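Local coordinates for molybdopterin-guanine dinucleotide biosynthesis protein B (Bacillus subtilis subsp. spizizenii, PDB 4OYH) that probably binds GTP, hydrolysing it weakly, and may act as an adapter in the making and use of the molybdopterin guanine dinucleotide cofactor, at residues S21-F26 and V119-E124; Q37-G42 and T103-I108; G69-A74 and A85-D90; G110-P115 and E129-V134; T136-Y141 and G152-H157. The protein carries 2 engineered substitutions. All blocks are in the same frame, centred on the assembly; numbering follows the deposited sequence.

Contact 1: residues S21-F26 and V119-E124; sequences SGKTTF and VVILSE. With SO4 (sulfate ion), chain F.
The P-loop (Walker A) at the start of helix 23-35 rests here on strand 118-122 of the parallel sheet, in keeping with the P-loop NTPase fold. Ile-121 carries the contact with both its branches, CG2 and CG1-CD1. Its CG2, anti to the backbone N, lies 3.7 Å from Ser-21 CB, while CG1 meets the aliphatic start of Lys-23 obliquely. CD1 reaches the ring of Phe-26, whose CE2 is 3.8 Å from Val-119 CG1. The Phe-26 ring is turned toward the strand because its CG stands anti to the backbone N (chi1 -171°). Ser-21 OG is turned back to a hydrogen bond with Phe-18 O inside the loop. The loop's backbone amides hold a sulfate ion, probably where a phosphate of GTP would bind. Gly-22, at the N-cap position, gives its N to sulfate O3 at 3.0 Å, and the straightest of these bonds runs from Lys-23 N to sulfate O4, 2.9 Å long at 159°.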
# COMPACT_ATOMS: atom_id res chain seq x y z
N SER A 21 18.01 -19.17 -2.33
CA SER A 21 18.12 -19.79 -3.67
C SER A 21 18.58 -18.83 -4.79
O SER A 21 18.94 -19.26 -5.86
CB SER A 21 16.76 -20.39 -4.06
OG SER A 21 16.30 -21.26 -3.03
N GLY A 22 18.51 -17.52 -4.56
CA GLY A 22 18.69 -16.55 -5.62
C GLY A 22 17.38 -15.97 -6.12
O GLY A 22 17.33 -15.43 -7.22
N LYS A 23 16.31 -16.06 -5.33
CA LYS A 23 15.00 -15.63 -5.83
C LYS A 23 14.99 -14.14 -6.13
O LYS A 23 14.58 -13.75 -7.21
CB LYS A 23 13.87 -15.95 -4.86
CG LYS A 23 13.49 -17.41 -4.77
CD LYS A 23 12.34 -17.63 -3.80
CE LYS A 23 12.75 -17.34 -2.35
NZ LYS A 23 11.60 -16.93 -1.54
N THR A 24 15.46 -13.29 -5.21
CA THR A 24 15.26 -11.84 -5.43
C THR A 24 16.22 -11.29 -6.50
O THR A 24 15.88 -10.33 -7.20
CB THR A 24 15.34 -10.99 -4.13
OG1 THR A 24 16.43 -10.07 -4.19
CG2 THR A 24 15.44 -11.83 -2.89
N THR A 25 17.36 -11.93 -6.71
CA THR A 25 18.22 -11.56 -7.84
C THR A 25 17.56 -11.91 -9.15
O THR A 25 17.54 -11.12 -10.06
CB THR A 25 19.59 -12.24 -7.77
OG1 THR A 25 20.49 -11.38 -7.07
CG2 THR A 25 20.17 -12.48 -9.13
N PHE A 26 17.06 -13.12 -9.27
CA PHE A 26 16.31 -13.49 -10.44
C PHE A 26 15.17 -12.49 -10.74
O PHE A 26 15.08 -11.97 -11.85
CB PHE A 26 15.76 -14.90 -10.25
CG PHE A 26 15.17 -15.45 -11.45
CD1 PHE A 26 15.85 -15.43 -12.63
CD2 PHE A 26 13.89 -16.01 -11.41
CE1 PHE A 26 15.26 -15.95 -13.78
CE2 PHE A 26 13.32 -16.54 -12.52
CZ PHE A 26 13.99 -16.51 -13.72
N VAL A 119 8.18 -20.55 -11.80
CA VAL A 119 9.54 -20.98 -12.04
C VAL A 119 10.07 -21.42 -10.66
O VAL A 119 9.83 -20.75 -9.65
CB VAL A 119 10.33 -19.83 -12.70
CG1 VAL A 119 11.81 -19.99 -12.48
CG2 VAL A 119 9.98 -19.77 -14.19
N VAL A 120 10.70 -22.59 -10.62
CA VAL A 120 11.19 -23.17 -9.36
C VAL A 120 12.70 -23.08 -9.38
O VAL A 120 13.32 -23.53 -10.33
CB VAL A 120 10.75 -24.66 -9.18
CG1 VAL A 120 11.35 -25.27 -7.91
CG2 VAL A 120 9.25 -24.76 -9.12
N ILE A 121 13.27 -22.45 -8.36
CA ILE A 121 14.71 -22.40 -8.09
C ILE A 121 15.09 -23.50 -7.09
O ILE A 121 14.55 -23.55 -5.99
CB ILE A 121 15.18 -21.11 -7.47
CG1 ILE A 121 14.39 -19.91 -7.96
CG2 ILE A 121 16.69 -20.95 -7.69
CD1 ILE A 121 14.51 -19.63 -9.39
N LEU A 122 15.98 -24.39 -7.50
CA LEU A 122 16.53 -25.45 -6.66
C LEU A 122 17.96 -25.13 -6.23
O LEU A 122 18.82 -24.87 -7.08
CB LEU A 122 16.52 -26.77 -7.41
CG LEU A 122 15.30 -27.68 -7.24
CD1 LEU A 122 14.16 -26.99 -6.59
CD2 LEU A 122 14.90 -28.18 -8.57
N SER A 123 18.20 -25.11 -4.93
CA SER A 123 19.58 -25.05 -4.43
C SER A 123 20.18 -26.45 -4.51
O SER A 123 21.36 -26.59 -4.79
CB SER A 123 19.65 -24.50 -2.99
OG SER A 123 19.11 -25.42 -2.05
N GLU A 124 19.35 -27.47 -4.32
CA GLU A 124 19.77 -28.87 -4.32
C GLU A 124 18.68 -29.76 -4.95
O GLU A 124 17.49 -29.50 -4.79
CB GLU A 124 20.06 -29.35 -2.88
CG GLU A 124 20.80 -30.69 -2.79
CD GLU A 124 22.24 -30.57 -2.27
OE1 GLU A 124 23.04 -31.52 -2.48
OE2 GLU A 124 22.58 -29.53 -1.64
S SO4 F . 16.52 -15.72 -1.80
O1 SO4 F . 16.36 -15.89 -0.35
O2 SO4 F . 15.80 -14.53 -2.17
O3 SO4 F . 17.93 -15.73 -2.19
O4 SO4 F . 15.93 -16.85 -2.52

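Contact 2: residues Q37-G42 and T103-I108; sequences QGLNLG and TDCLLI
With CG anti to the backbone N in both Leu-39 (chi1 176°) and Leu-41 (chi1 161°), the two leucines send their CD1 methyls to the sulfur of Cys-105, which sits between its own backbone N and carbonyl carbon. The setting is the outermost pair of strands of the parallel sheet within this chain, 41-46 beside 105-109. Leu-41 CD1 is 3.5 Å from Cys-105 SG and also lies against the backbone at Leu-107. Helix 23-35 packs over this same leucine. At the strand entrance Asp-104 N donates to Asn-40 O in the carbonyl plane at 2.6 Å. Cys-105 N adds a weak second bond to that oxygen. Asn-40 and Asp-104 cross at about a right angle, and the amide of Asn-40 is held through ND2 by Glu-102 O. Thr-103 and Asp-104 probably belong to the GTP site. Gly-42 C lies 3.6 Å from Leu-106 CD1, and Gly-42 is bonded through both its backbone polar atoms: Gly-42 N meets Cys-105 O at 3.0 Å, almost straight at 178°, and Leu-107 N binds Gly-42 O.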
# COMPACT_ATOMS: atom_id res chain seq x y z
N GLN A 37 11.53 -2.03 -22.37
CA GLN A 37 10.33 -2.71 -22.89
C GLN A 37 9.03 -2.10 -22.38
O GLN A 37 7.97 -2.44 -22.86
CB GLN A 37 10.30 -4.21 -22.56
CG GLN A 37 11.62 -4.92 -22.78
CD GLN A 37 11.47 -6.40 -23.05
OE1 GLN A 37 10.42 -6.86 -23.48
NE2 GLN A 37 12.54 -7.14 -22.83
N GLY A 38 9.10 -1.19 -21.41
CA GLY A 38 7.91 -0.45 -21.00
C GLY A 38 6.78 -1.32 -20.49
O GLY A 38 5.66 -0.84 -20.29
N LEU A 39 7.08 -2.59 -20.26
CA LEU A 39 6.12 -3.52 -19.73
C LEU A 39 5.68 -3.02 -18.36
O LEU A 39 6.49 -2.49 -17.60
CB LEU A 39 6.74 -4.91 -19.68
CG LEU A 39 5.88 -6.01 -19.06
CD1 LEU A 39 4.63 -6.31 -19.90
CD2 LEU A 39 6.73 -7.26 -18.88
N ASN A 40 4.39 -3.16 -18.06
CA ASN A 40 3.82 -2.57 -16.84
C ASN A 40 3.41 -3.68 -15.85
O ASN A 40 2.29 -4.23 -15.85
CB ASN A 40 2.66 -1.65 -17.23
CG ASN A 40 1.79 -1.25 -16.07
OD1 ASN A 40 2.22 -1.21 -14.92
ND2 ASN A 40 0.54 -0.94 -16.38
N LEU A 41 4.35 -3.99 -14.98
CA LEU A 41 4.35 -5.25 -14.28
C LEU A 41 4.50 -5.00 -12.79
O LEU A 41 5.33 -4.22 -12.37
CB LEU A 41 5.46 -6.12 -14.84
CG LEU A 41 6.00 -7.32 -14.03
CD1 LEU A 41 5.11 -8.54 -14.05
CD2 LEU A 41 7.32 -7.64 -14.61
N GLY A 42 3.64 -5.64 -12.00
CA GLY A 42 3.64 -5.52 -10.57
C GLY A 42 4.49 -6.61 -9.95
O GLY A 42 4.88 -7.55 -10.60
N THR A 103 -2.18 -2.59 -13.33
CA THR A 103 -0.93 -3.16 -13.84
C THR A 103 -1.29 -4.07 -15.02
O THR A 103 -2.41 -4.52 -15.10
CB THR A 103 -0.17 -3.97 -12.73
OG1 THR A 103 -1.02 -5.00 -12.22
CG2 THR A 103 0.26 -3.07 -11.57
N ASP A 104 -0.34 -4.35 -15.91
CA ASP A 104 -0.57 -5.27 -17.04
C ASP A 104 -0.48 -6.75 -16.65
O ASP A 104 -1.01 -7.62 -17.32
CB ASP A 104 0.46 -5.07 -18.17
CG ASP A 104 0.36 -3.73 -18.87
OD1 ASP A 104 -0.72 -3.07 -18.80
OD2 ASP A 104 1.38 -3.36 -19.53
N CYS A 105 0.28 -7.02 -15.61
CA CYS A 105 0.67 -8.39 -15.29
C CYS A 105 1.35 -8.44 -13.93
O CYS A 105 1.51 -7.41 -13.27
CB CYS A 105 1.58 -8.94 -16.38
SG CYS A 105 2.99 -7.89 -16.74
N LEU A 106 1.74 -9.62 -13.49
CA LEU A 106 2.21 -9.75 -12.11
C LEU A 106 3.24 -10.85 -11.91
O LEU A 106 3.06 -12.01 -12.33
CB LEU A 106 1.01 -9.93 -11.19
CG LEU A 106 1.31 -10.21 -9.71
CD1 LEU A 106 2.01 -8.99 -9.02
CD2 LEU A 106 0.03 -10.58 -9.04
N LEU A 107 4.34 -10.43 -11.29
CA LEU A 107 5.41 -11.29 -10.80
C LEU A 107 5.18 -11.54 -9.33
O LEU A 107 5.08 -10.59 -8.56
CB LEU A 107 6.78 -10.63 -10.99
CG LEU A 107 7.96 -11.36 -11.62
CD1 LEU A 107 9.26 -10.78 -11.15
CD2 LEU A 107 7.94 -12.81 -11.39
N ILE A 108 5.07 -12.80 -8.94
CA ILE A 108 4.90 -13.13 -7.52
C ILE A 108 6.12 -13.90 -6.99
O ILE A 108 6.54 -14.88 -7.61
CB ILE A 108 3.64 -13.97 -7.29
CG1 ILE A 108 2.43 -13.31 -7.98
CG2 ILE A 108 3.47 -14.20 -5.81
CD1 ILE A 108 1.11 -13.76 -7.48

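Contact 3: residues G69-A74 and A85-D90. Engineered in segment 85-90: Leu-88 (natural residue Asn).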
# COMPACT_ATOMS: atom_id res chain seq x y z
N GLY A 69 -3.59 2.66 16.05
CA GLY A 69 -5.05 2.60 16.16
C GLY A 69 -5.83 2.00 14.95
O GLY A 69 -6.73 1.19 15.17
N ALA A 70 -5.51 2.37 13.70
CA ALA A 70 -6.34 1.96 12.53
C ALA A 70 -5.75 0.88 11.58
O ALA A 70 -4.56 0.56 11.64
CB ALA A 70 -6.67 3.19 11.71
N ASP A 71 -6.62 0.40 10.69
CA ASP A 71 -6.45 -0.81 9.83
C ASP A 71 -5.90 -0.61 8.43
O ASP A 71 -5.11 -1.43 7.92
CB ASP A 71 -7.82 -1.48 9.63
CG ASP A 71 -8.86 -0.52 9.00
OD1 ASP A 71 -8.65 0.72 9.10
OD2 ASP A 71 -9.86 -0.99 8.41
N VAL A 72 -6.43 0.41 7.78
CA VAL A 72 -6.01 0.84 6.45
C VAL A 72 -5.49 2.27 6.57
O VAL A 72 -6.26 3.20 6.82
CB VAL A 72 -7.18 0.74 5.48
CG1 VAL A 72 -6.79 1.18 4.07
CG2 VAL A 72 -7.72 -0.68 5.50
N THR A 73 -4.18 2.43 6.43
CA THR A 73 -3.53 3.76 6.56
C THR A 73 -2.55 4.00 5.42
O THR A 73 -1.95 3.07 4.91
CB THR A 73 -2.73 3.92 7.90
OG1 THR A 73 -1.58 3.08 7.87
CG2 THR A 73 -3.54 3.58 9.14
N ALA A 74 -2.33 5.26 5.05
CA ALA A 74 -1.44 5.57 3.92
C ALA A 74 -0.85 6.99 3.90
O ALA A 74 -1.38 7.93 4.52
CB ALA A 74 -2.16 5.32 2.63
N ALA A 85 -2.34 -2.08 4.94
CA ALA A 85 -3.74 -2.49 5.01
C ALA A 85 -3.91 -3.83 5.69
O ALA A 85 -3.58 -4.83 5.09
CB ALA A 85 -4.35 -2.55 3.63
N ARG A 86 -4.45 -3.82 6.90
CA ARG A 86 -4.78 -5.03 7.66
C ARG A 86 -6.13 -5.64 7.26
O ARG A 86 -7.18 -5.21 7.73
CB ARG A 86 -4.81 -4.71 9.16
CG ARG A 86 -3.48 -4.86 9.84
CD ARG A 86 -3.39 -4.22 11.25
NE ARG A 86 -1.98 -4.23 11.65
CZ ARG A 86 -1.32 -5.34 11.98
NH1 ARG A 86 -1.95 -6.51 12.02
NH2 ARG A 86 -0.02 -5.27 12.29
N ARG A 87 -6.09 -6.65 6.40
CA ARG A 87 -7.26 -7.44 6.02
C ARG A 87 -6.96 -8.93 6.07
O ARG A 87 -5.81 -9.37 6.25
CB ARG A 87 -7.74 -7.13 4.60
CG ARG A 87 -7.98 -5.72 4.30
CD ARG A 87 -8.88 -5.15 5.30
NE ARG A 87 -9.75 -4.09 4.81
CZ ARG A 87 -10.29 -3.21 5.62
NH1 ARG A 87 -10.01 -3.28 6.92
NH2 ARG A 87 -11.11 -2.29 5.15
N LEU A 88 -8.00 -9.71 5.83
CA LEU A 88 -7.83 -11.13 5.69
C LEU A 88 -7.55 -11.36 4.22
O LEU A 88 -8.44 -11.72 3.44
CB LEU A 88 -9.07 -11.89 6.18
CG LEU A 88 -8.92 -13.38 6.54
CD1 LEU A 88 -10.09 -14.12 5.94
CD2 LEU A 88 -7.62 -14.01 6.08
N TRP A 89 -6.29 -11.09 3.86
CA TRP A 89 -5.78 -11.21 2.50
C TRP A 89 -5.62 -12.65 2.10
O TRP A 89 -5.08 -13.44 2.86
CB TRP A 89 -4.41 -10.54 2.36
CG TRP A 89 -4.47 -9.07 2.49
CD1 TRP A 89 -4.00 -8.31 3.53
CD2 TRP A 89 -5.04 -8.18 1.56
NE1 TRP A 89 -4.25 -7.00 3.28
CE2 TRP A 89 -4.89 -6.89 2.08
CE3 TRP A 89 -5.67 -8.34 0.31
CZ2 TRP A 89 -5.34 -5.75 1.39
CZ3 TRP A 89 -6.12 -7.20 -0.37
CH2 TRP A 89 -5.95 -5.94 0.17
N ASP A 90 -6.09 -12.98 0.91
CA ASP A 90 -5.65 -14.17 0.24
C ASP A 90 -5.21 -13.70 -1.14
O ASP A 90 -5.40 -12.53 -1.47
CB ASP A 90 -6.73 -15.25 0.18
CG ASP A 90 -8.11 -14.71 -0.17
OD1 ASP A 90 -8.30 -14.17 -1.28
OD2 ASP A 90 -9.02 -14.84 0.68
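Asp-71 O is the best-held polar atom, gripped by one hydrogen bond, from Arg-86 N at 2.7 Å and 174° in the carbonyl plane, and touched by one CA-H, with Ala-85 CA 3.4 Å from Asp-71 O. The side chain of Asp-71 is held as well: Arg-87 NH1 reaches Asp-71 OD2 at 2.7 Å as a salt bridge, while Arg-87 NH2 is hydrogen-bonded to Leu-101 O of the second subunit. The carboxylate is met from above its plane, and the two flat groups are turned 59° apart. Bends at chi2 and chi3 bring the arginine back over Val-72, whose CG2 sits over the centre of one guanidinium face, 3.6 Å from Arg-87 CZ. Asp-71 OD1 takes a weak bond from Val-72 N. These groups stand at the open end of the beta hairpin formed by strands 72-77 and 80-86, where Val-72 and Ala-85 are an antiparallel non-hydrogen-bonded pair. The hairpin sheet runs on into the second subunit. Replacing Arg-87 by an alanine would probably leave Asp-71 without its salt bridge, take away the group lying against Val-72 CG2 and cost a bond between the subunits. Beyond the strand, Trp-89 folds back so that NE1 donates to Ala-85 O at 2.9 Å and 177°, with Arg-87 CB 3.7 Å above the plane of the indole.

Contact 4: residues G110-P115 and E129-V134; sequences GFKKAP and EALKTV. With SO4 (sulfate ion), chain G.
A type I beta turn from Phe-111 to Ala-114, closed by Ala-114 N on Phe-111 O at 2.9 Å, runs beside the chain that leaves the short helix 127-130, the end-to-end directions of the touching parts lying 18° apart. The one hydrogen bond between them is made by Thr-133: its OG1, anti to the backbone N (chi1 -169°), donates to Lys-112 O nearly along the C=O axis. The modelled length from Thr-133 OG1 to Lys-112 O is very short, 2.4 Å. Lys-118 NZ, from the start of strand 118-122, binds the carbonyls of Ala-114 and Val-134 and has a weak bond to Thr-133 OG1 as well. Both segments are connections of the parallel sheet, the first leading from strand 105-109 to strand 118-122 and the second from helix 127-130 to strand 136-141. With CG anti to the carbonyl carbon and chi2 extended, Lys-112 CD comes within 4.1 Å of Leu-131 CD2. The bends at chi3 and chi4 then carry Lys-112 NZ to 3.9 Å from Ala-130 O. Leu-131 also touches Phe-18. At the far end Val-134 CG2 approaches Pro-115 CA at 4.1 Å. A sulfate ion lies at the start of the turn, where Lys-112 N binds its O4 at 2.5 Å and Phe-111 N makes a weak bond to O2. The lysine's aliphatic chain lies against this anion too, with Lys-112 CG 3.1 Å from sulfate O4.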
# COMPACT_ATOMS: atom_id res chain seq x y z
N GLY A 110 6.91 -16.41 -4.08
CA GLY A 110 6.17 -17.22 -3.07
C GLY A 110 4.75 -17.70 -3.44
O GLY A 110 4.48 -17.84 -4.63
N PHE A 111 3.84 -17.88 -2.47
CA PHE A 111 2.55 -18.64 -2.59
C PHE A 111 2.69 -19.87 -3.43
O PHE A 111 1.92 -20.02 -4.43
CB PHE A 111 1.38 -17.83 -3.19
CG PHE A 111 1.14 -16.52 -2.50
CD1 PHE A 111 0.24 -16.43 -1.39
CD2 PHE A 111 1.88 -15.44 -2.87
CE1 PHE A 111 0.09 -15.17 -0.67
CE2 PHE A 111 1.76 -14.13 -2.26
CZ PHE A 111 0.87 -14.02 -1.14
N LYS A 112 3.62 -20.75 -3.09
CA LYS A 112 3.77 -22.06 -3.78
C LYS A 112 2.47 -22.81 -4.10
O LYS A 112 2.43 -23.66 -4.98
CB LYS A 112 4.56 -23.02 -2.93
CG LYS A 112 5.90 -22.51 -2.40
CD LYS A 112 6.48 -23.48 -1.43
CE LYS A 112 5.48 -23.96 -0.46
NZ LYS A 112 5.36 -25.43 -0.73
N LYS A 113 1.46 -22.54 -3.30
CA LYS A 113 0.21 -23.29 -3.29
C LYS A 113 -0.71 -22.81 -4.38
O LYS A 113 -1.68 -23.48 -4.71
CB LYS A 113 -0.48 -23.12 -1.94
CG LYS A 113 -0.92 -21.65 -1.63
CD LYS A 113 -0.08 -20.92 -0.54
CE LYS A 113 -0.94 -19.83 0.17
NZ LYS A 113 -0.56 -19.52 1.59
N ALA A 114 -0.44 -21.62 -4.90
CA ALA A 114 -1.26 -21.04 -5.96
C ALA A 114 -1.11 -21.85 -7.24
O ALA A 114 -0.08 -22.49 -7.44
CB ALA A 114 -0.86 -19.52 -6.23
N PRO A 115 -2.14 -21.81 -8.10
CA PRO A 115 -2.24 -22.46 -9.42
C PRO A 115 -1.46 -21.81 -10.57
O PRO A 115 -1.45 -22.35 -11.67
CB PRO A 115 -3.71 -22.38 -9.73
CG PRO A 115 -4.17 -21.12 -8.99
CD PRO A 115 -3.41 -21.16 -7.73
N GLU A 129 11.42 -31.75 -3.97
CA GLU A 129 10.47 -32.57 -3.23
C GLU A 129 9.60 -31.75 -2.30
O GLU A 129 8.38 -31.74 -2.44
CB GLU A 129 11.20 -33.63 -2.43
CG GLU A 129 11.35 -34.95 -3.19
CD GLU A 129 11.75 -34.75 -4.64
OE1 GLU A 129 10.97 -35.17 -5.52
OE2 GLU A 129 12.83 -34.16 -4.89
N ALA A 130 10.21 -31.08 -1.34
CA ALA A 130 9.44 -30.24 -0.42
C ALA A 130 8.71 -29.08 -1.13
O ALA A 130 7.71 -28.57 -0.63
CB ALA A 130 10.35 -29.71 0.67
N LEU A 131 9.21 -28.67 -2.30
CA LEU A 131 8.51 -27.65 -3.08
C LEU A 131 7.50 -28.41 -3.93
O LEU A 131 7.77 -28.83 -5.06
CB LEU A 131 9.48 -26.81 -3.93
CG LEU A 131 10.65 -26.22 -3.13
CD1 LEU A 131 11.79 -25.79 -4.03
CD2 LEU A 131 10.17 -25.06 -2.25
N LYS A 132 6.34 -28.64 -3.33
CA LYS A 132 5.28 -29.43 -3.90
C LYS A 132 4.31 -28.46 -4.58
O LYS A 132 3.72 -27.61 -3.91
CB LYS A 132 4.59 -30.26 -2.78
CG LYS A 132 3.68 -31.40 -3.24
CD LYS A 132 2.34 -30.89 -3.82
CE LYS A 132 2.15 -31.26 -5.32
NZ LYS A 132 1.21 -30.38 -6.08
N THR A 133 4.15 -28.54 -5.90
CA THR A 133 3.26 -27.59 -6.55
C THR A 133 3.01 -27.83 -8.03
O THR A 133 3.74 -28.56 -8.71
CB THR A 133 3.79 -26.13 -6.41
OG1 THR A 133 2.78 -25.20 -6.83
CG2 THR A 133 5.07 -25.94 -7.22
N VAL A 134 1.98 -27.15 -8.52
CA VAL A 134 1.51 -27.30 -9.88
C VAL A 134 1.89 -26.11 -10.75
O VAL A 134 2.19 -25.01 -10.28
CB VAL A 134 -0.03 -27.50 -9.94
CG1 VAL A 134 -0.45 -28.63 -9.00
CG2 VAL A 134 -0.75 -26.25 -9.54
S SO4 G . 4.97 -19.81 0.46
O1 SO4 G . 3.88 -19.48 1.37
O2 SO4 G . 5.71 -18.62 0.06
O3 SO4 G . 5.90 -20.73 1.11
O4 SO4 G . 4.36 -20.44 -0.69

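Contact 5: residues T136-Y141 and G152-H157. With SO4 (sulfate ion), chain H.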
# COMPACT_ATOMS: atom_id res chain seq x y z
N THR A 136 4.35 -25.81 -13.03
CA THR A 136 5.76 -25.48 -13.05
C THR A 136 6.20 -25.43 -14.49
O THR A 136 6.03 -26.41 -15.20
CB THR A 136 6.60 -26.52 -12.28
OG1 THR A 136 6.21 -26.52 -10.91
CG2 THR A 136 8.09 -26.21 -12.38
N ILE A 137 6.78 -24.31 -14.93
CA ILE A 137 7.09 -24.14 -16.37
C ILE A 137 8.56 -24.14 -16.64
O ILE A 137 8.98 -24.17 -17.82
CB ILE A 137 6.44 -22.86 -16.97
CG1 ILE A 137 6.84 -21.62 -16.19
CG2 ILE A 137 4.90 -23.05 -17.00
CD1 ILE A 137 6.55 -20.30 -16.86
N ALA A 138 9.33 -24.09 -15.56
CA ALA A 138 10.79 -24.20 -15.67
C ALA A 138 11.46 -24.42 -14.35
O ALA A 138 10.92 -24.11 -13.30
CB ALA A 138 11.35 -22.97 -16.29
N ILE A 139 12.67 -24.96 -14.41
CA ILE A 139 13.48 -25.10 -13.23
C ILE A 139 14.79 -24.40 -13.45
O ILE A 139 15.45 -24.59 -14.46
CB ILE A 139 13.74 -26.57 -12.88
CG1 ILE A 139 12.44 -27.23 -12.39
CG2 ILE A 139 14.83 -26.69 -11.80
CD1 ILE A 139 12.37 -28.65 -12.71
N ILE A 140 15.11 -23.56 -12.50
CA ILE A 140 16.45 -23.06 -12.31
C ILE A 140 17.10 -23.87 -11.19
O ILE A 140 16.84 -23.65 -10.01
CB ILE A 140 16.44 -21.59 -11.93
CG1 ILE A 140 15.83 -20.78 -13.05
CG2 ILE A 140 17.84 -21.09 -11.66
CD1 ILE A 140 15.52 -19.42 -12.61
N TYR A 141 17.91 -24.85 -11.51
CA TYR A 141 18.60 -25.51 -10.41
C TYR A 141 19.59 -24.39 -9.97
O TYR A 141 19.75 -23.43 -10.72
CB TYR A 141 19.26 -26.85 -10.85
CG TYR A 141 18.41 -28.09 -11.14
CD1 TYR A 141 17.82 -28.85 -10.12
CD2 TYR A 141 18.27 -28.56 -12.44
CE1 TYR A 141 17.08 -30.01 -10.41
CE2 TYR A 141 17.52 -29.72 -12.73
CZ TYR A 141 16.94 -30.44 -11.71
OH TYR A 141 16.21 -31.57 -11.98
N GLY A 152 9.47 -33.00 -18.56
CA GLY A 152 8.30 -32.17 -18.69
C GLY A 152 8.48 -30.67 -18.66
O GLY A 152 7.48 -29.95 -18.64
N LEU A 153 9.72 -30.20 -18.64
CA LEU A 153 9.97 -28.77 -18.62
C LEU A 153 11.42 -28.42 -18.87
O LEU A 153 12.31 -29.25 -18.75
CB LEU A 153 9.51 -28.16 -17.28
CG LEU A 153 9.80 -28.96 -16.01
CD1 LEU A 153 11.25 -29.32 -15.91
CD2 LEU A 153 9.39 -28.19 -14.77
N PRO A 154 11.67 -27.16 -19.23
CA PRO A 154 13.05 -26.74 -19.52
C PRO A 154 13.90 -26.52 -18.25
O PRO A 154 13.34 -26.17 -17.23
CB PRO A 154 12.84 -25.44 -20.29
CG PRO A 154 11.56 -24.94 -19.83
CD PRO A 154 10.71 -26.17 -19.70
N ILE A 155 15.21 -26.69 -18.36
CA ILE A 155 16.16 -26.52 -17.24
C ILE A 155 17.26 -25.53 -17.59
O ILE A 155 17.89 -25.64 -18.63
CB ILE A 155 16.87 -27.84 -16.87
CG1 ILE A 155 15.90 -29.00 -16.78
CG2 ILE A 155 17.64 -27.65 -15.58
CD1 ILE A 155 14.87 -28.87 -15.70
N PHE A 156 17.50 -24.56 -16.71
CA PHE A 156 18.47 -23.51 -16.94
C PHE A 156 19.56 -23.48 -15.88
O PHE A 156 19.38 -24.04 -14.80
CB PHE A 156 17.77 -22.18 -16.92
CG PHE A 156 16.68 -22.09 -17.87
CD1 PHE A 156 16.93 -21.91 -19.21
CD2 PHE A 156 15.39 -22.17 -17.45
CE1 PHE A 156 15.91 -21.81 -20.08
CE2 PHE A 156 14.37 -22.07 -18.34
CZ PHE A 156 14.64 -21.90 -19.64
N HIS A 157 20.68 -22.80 -16.17
CA HIS A 157 21.52 -22.32 -15.07
C HIS A 157 20.96 -21.00 -14.53
O HIS A 157 20.28 -20.24 -15.25
CB HIS A 157 23.04 -22.14 -15.39
CG HIS A 157 23.41 -21.90 -16.84
ND1 HIS A 157 23.67 -22.92 -17.72
CD2 HIS A 157 23.70 -20.74 -17.49
CE1 HIS A 157 24.03 -22.40 -18.90
NE2 HIS A 157 24.05 -21.10 -18.78
S SO4 H . 3.10 -29.69 -13.26
O1 SO4 H . 3.03 -30.85 -12.36
O2 SO4 H . 1.85 -28.96 -13.34
O3 SO4 H . 4.10 -28.81 -12.70
O4 SO4 H . 3.45 -30.09 -14.61
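The close packing is on the face of the sheet that carries Ile-139 and Ile-155, where Leu-153 of the preceding loop joins them. Leu-153 has its CG between the backbone N and the carbonyl carbon (chi1 41°), which directs the isobutyl group at segment 136-141: CD1 lies 3.5 Å from Ile-139 CD1, and CD2 lies 3.4 Å from Thr-136 CG2. Ile-155 sets its CD1 against Ile-139 CB and its CG2 at the edge of the Tyr-141 ring, while Ile-139 CG2 sits over the centre of one face of that ring. The other sheet face is looser. There Phe-156 turns its ring edge to Ala-138, with CE2 3.8 Å from Ala-138 CB, and helix 161-171 packs on the phenyl ring. Pro-154 and His-157 lie on the solvent side, and Thr-136 N donates to sulfate O3 at 3.0 Å. An alanine in place of Leu-153 would probably loosen Ile-139 and Thr-136 by removing both methyls that touch them. Strands 136-141 and 155-156 are parallel neighbours. Ile-139 N reaches Pro-154 O at 3.1 Å, and Phe-156 N reaches Ile-139 O at 3.0 Å. Two nearly straight backbone bonds thus set the register, and the attachment is otherwise mainly apolar, with two CA-H...O contacts beside the bonds.

Overall arrangement
From the N terminus, the P-loop and helix 23-35 lead into strand 41-46, and the chain then passes through the hairpin of contact 3, the first loop to close. Contact 3 is nested inside the loop closed by contact 2, which joins the outermost strand of this chain, 41-46, to 105-109, and contact 2 is nested in turn inside that of contact 1. Contact 4 crosses contact 1, since segment 110-115 comes before strand 118-122 and segment 129-134 after it; the two meet where Leu-131 packs on Val-120 and Leu-122. Contact 5 comes last, in series, and adds strand 155-156 beside 136-141, itself the neighbour of 118-122. Contacts 2 and 3 both touch the second subunit.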